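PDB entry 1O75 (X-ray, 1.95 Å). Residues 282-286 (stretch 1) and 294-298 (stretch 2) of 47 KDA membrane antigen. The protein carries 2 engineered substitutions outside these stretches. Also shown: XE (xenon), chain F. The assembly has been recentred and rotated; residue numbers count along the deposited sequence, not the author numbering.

Stretch 1 282-286: ADSWW
Stretch 2, residues 294-298: ISCGI

Residues 282-286 and 294-298 of one chain run antiparallel, their end-to-end directions 158° apart, and bury 345 Å² between them, both sides summed. Stretch 2 is extended throughout (phi -108 to -148°, psi 128 to 169°). Stretch 1 enters from a loop, Ala282 at -77/-42 and Asp283 at -114/-15, then extends through Ser284 (-145/155), Trp285 (-160/158) and Trp286 (-157/161). CA atoms pair Trp286 with Ile294 (5.0 Å), Trp285 with Ser295 (5.3 Å), Ser284 with Cys296 (4.3 Å) and Asp283 with Gly297 (5.1 Å).

Ile294 (chi1 m, chi2 t) points sideways, as does Trp286 (chi1 p, chi2 -103°); their apolar side chains meet loosely, Ile294 CG1 lying 4.3 Å from Trp286 CB, and both residues are buried.

Ser295 forms the hydrogen-bonded bridge with Trp285. Ser295 N donates to Trp285 O (2.9 Å, 172°), and Trp285 N returns a more bent bond to Ser295 O (2.9 Å, 153°). Ser295 O also receives a CA-H...O contact from Ser284 CA at 3.1 Å. Both bridge side chains lie on the same sheet face. Trp285, chi1 p and chi2 93°, lays its indole along stretch 2, so that Ser295 CB sits over one face, 3.5 Å from the centroid of the five-membered ring and 30° off its normal, a CH-pi contact; Trp285 NE1 is 3.2 Å from Ser295 CB. A small side chain suits this close approach. With chi1 m, Ser295 OG is 2.6 Å from water 2, which donates to Trp285 O at 3.2 Å and so adds a water-mediated link to the two direct bonds.

Cys296 and Ser284 form the non-hydrogen-bonded pair, and their side chains (chi1 m and p) share the face opposite the indole. Cys296 CA makes a CA-H...O contact with Asp283 O at 3.4 Å, while the xenon lies beside its carbonyl, XE 3.4 Å from Cys296 O.

Gly297 N donates the shortest direct bond between the stretches, to Asp283 O (2.7 Å, 173°). The far end of the indole reaches this residue, Trp285 CH2 to Gly297 N 3.8 Å; an ideal CB on Gly297 would lie 3.0 Å from Trp285 CH2 and clash, so glycine leaves the ring its room. Asp283, chi1 m and chi2 -43°, adds a water link: water 1 donates to Asp283 OD1 at 2.6 Å and, weakly, to Gly297 O at 3.0 Å.

Ile298 (chi1 and chi2 t) points away and, like Ala282, makes no contact across the pair.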

ATOM      1  N   ALA B 282       1.326  19.814  -2.155  1.00 31.66           N
ATOM      2  CA  ALA B 282       1.107  20.094  -3.566  1.00 30.28           C
ATOM      3  C   ALA B 282       2.172  19.388  -4.425  1.00 29.08           C
ATOM      4  O   ALA B 282       1.852  18.810  -5.461  1.00 28.57           O
ATOM      5  CB  ALA B 282       1.154  21.615  -3.816  1.00 31.55           C
ATOM      6  N   ASP B 283       3.430  19.407  -3.976  1.00 26.62           N
ATOM      7  CA  ASP B 283       4.535  18.832  -4.758  1.00 26.18           C
ATOM      8  C   ASP B 283       5.219  17.621  -4.161  1.00 25.93           C
ATOM      9  O   ASP B 283       5.989  16.930  -4.850  1.00 25.61           O
ATOM     10  CB  ASP B 283       5.609  19.905  -4.997  1.00 25.25           C
ATOM     11  CG  ASP B 283       5.025  21.195  -5.526  1.00 24.70           C
ATOM     12  OD1 ASP B 283       4.148  21.129  -6.409  1.00 24.74           O
ATOM     13  OD2 ASP B 283       5.432  22.272  -5.059  1.00 25.24           O
ATOM     14  N   SER B 284       4.977  17.378  -2.875  1.00 24.54           N
ATOM     15  CA  SER B 284       5.594  16.229  -2.223  1.00 26.08           C
ATOM     16  C   SER B 284       4.625  15.659  -1.203  1.00 26.92           C
ATOM     17  O   SER B 284       3.760  16.369  -0.697  1.00 26.56           O
ATOM     18  CB  SER B 284       6.903  16.610  -1.522  1.00 24.11           C
ATOM     19  OG  SER B 284       6.753  17.699  -0.617  1.00 26.04           O
ATOM     20  N   TRP B 285       4.778  14.378  -0.904  1.00 26.11           N
ATOM     21  CA  TRP B 285       3.879  13.774   0.058  1.00 29.97           C
ATOM     22  C   TRP B 285       4.463  12.504   0.633  1.00 31.18           C
ATOM     23  O   TRP B 285       5.403  11.902   0.066  1.00 29.73           O
ATOM     24  CB  TRP B 285       2.507  13.520  -0.588  1.00 33.19           C
ATOM     25  CG  TRP B 285       2.570  12.739  -1.854  1.00 38.78           C
ATOM     26  CD1 TRP B 285       2.449  11.383  -1.989  1.00 40.58           C
ATOM     27  CD2 TRP B 285       2.840  13.253  -3.173  1.00 41.44           C
ATOM     28  NE1 TRP B 285       2.631  11.020  -3.305  1.00 43.65           N
ATOM     29  CE2 TRP B 285       2.875  12.144  -4.053  1.00 43.74           C
ATOM     30  CE3 TRP B 285       3.058  14.534  -3.691  1.00 40.61           C
ATOM     31  CZ2 TRP B 285       3.126  12.281  -5.428  1.00 44.98           C
ATOM     32  CZ3 TRP B 285       3.310  14.672  -5.061  1.00 43.59           C
ATOM     33  CH2 TRP B 285       3.342  13.551  -5.909  1.00 45.82           C
ATOM     34  N   TRP B 286       3.944  12.143   1.806  1.00 27.16           N
ATOM     35  CA  TRP B 286       4.360  10.933   2.493  1.00 28.23           C
ATOM     36  C   TRP B 286       3.218  10.535   3.428  1.00 28.03           C
ATOM     37  O   TRP B 286       2.345  11.362   3.711  1.00 26.10           O
ATOM     38  CB  TRP B 286       5.668  11.147   3.286  1.00 26.95           C
ATOM     39  CG  TRP B 286       5.748  12.377   4.148  1.00 27.20           C
ATOM     40  CD1 TRP B 286       6.438  13.530   3.865  1.00 29.54           C
ATOM     41  CD2 TRP B 286       5.165  12.572   5.446  1.00 29.45           C
ATOM     42  NE1 TRP B 286       6.321  14.418   4.903  1.00 31.11           N
ATOM     43  CE2 TRP B 286       5.548  13.866   5.886  1.00 31.96           C
ATOM     44  CE3 TRP B 286       4.367  11.784   6.280  1.00 32.12           C
ATOM     45  CZ2 TRP B 286       5.155  14.391   7.123  1.00 30.81           C
ATOM     46  CZ3 TRP B 286       3.971  12.307   7.525  1.00 33.81           C
ATOM     47  CH2 TRP B 286       4.371  13.606   7.926  1.00 33.43           C
ATOM     48  N   ILE B 294       9.014   8.660   0.222  1.00 30.16           N
ATOM     49  CA  ILE B 294       8.668  10.070   0.114  1.00 27.75           C
ATOM     50  C   ILE B 294       8.512  10.285  -1.375  1.00 28.39           C
ATOM     51  O   ILE B 294       9.385   9.890  -2.148  1.00 27.21           O
ATOM     52  CB  ILE B 294       9.741  10.986   0.686  1.00 31.53           C
ATOM     53  CG1 ILE B 294       9.815  10.764   2.205  1.00 32.46           C
ATOM     54  CG2 ILE B 294       9.384  12.463   0.400  1.00 29.29           C
ATOM     55  CD1 ILE B 294      10.588  11.795   2.920  1.00 36.55           C
ATOM     56  N   SER B 295       7.381  10.856  -1.789  1.00 26.52           N
ATOM     57  CA  SER B 295       7.130  11.093  -3.211  1.00 26.81           C
ATOM     58  C   SER B 295       7.224  12.579  -3.560  1.00 26.59           C
ATOM     59  O   SER B 295       6.793  13.442  -2.787  1.00 24.33           O
ATOM     60  CB  SER B 295       5.762  10.542  -3.587  1.00 29.90           C
ATOM     61  OG  SER B 295       5.728   9.147  -3.309  1.00 32.20           O
ATOM     62  N   CYS B 296       7.798  12.859  -4.726  1.00 26.66           N
ATOM     63  CA  CYS B 296       8.004  14.225  -5.217  1.00 28.45           C
ATOM     64  C   CYS B 296       7.426  14.270  -6.617  1.00 28.37           C
ATOM     65  O   CYS B 296       7.754  13.416  -7.432  1.00 30.35           O
ATOM     66  CB  CYS B 296       9.511  14.526  -5.331  1.00 28.28           C
ATOM     67  SG  CYS B 296      10.368  14.353  -3.799  1.00 37.87           S
ATOM     68  N   GLY B 297       6.595  15.264  -6.895  1.00 26.86           N
ATOM     69  CA  GLY B 297       6.023  15.367  -8.217  1.00 25.73           C
ATOM     70  C   GLY B 297       6.232  16.731  -8.833  1.00 25.08           C
ATOM     71  O   GLY B 297       6.622  17.684  -8.145  1.00 24.47           O
ATOM     72  N   ILE B 298       5.945  16.842 -10.123  1.00 22.89           N
ATOM     73  CA  ILE B 298       6.106  18.126 -10.771  1.00 24.78           C
ATOM     74  C   ILE B 298       5.075  18.276 -11.878  1.00 23.79           C
ATOM     75  O   ILE B 298       4.644  17.293 -12.472  1.00 24.83           O
ATOM     76  CB  ILE B 298       7.538  18.260 -11.361  1.00 25.56           C
ATOM     77  CG1 ILE B 298       7.796  19.698 -11.816  1.00 24.06           C
ATOM     78  CG2 ILE B 298       7.727  17.279 -12.550  1.00 23.63           C
ATOM     79  CD1 ILE B 298       9.240  19.913 -12.306  1.00 26.16           C
TER
HETATM   80 XE    XE F1415       9.802  15.519  -9.149  0.50 34.76          XE
HETATM   81  O   HOH W   1       4.153  19.401  -8.351  1.00 25.01           O
HETATM   82  O   HOH W   2       4.915   8.858  -0.817  1.00 40.54           O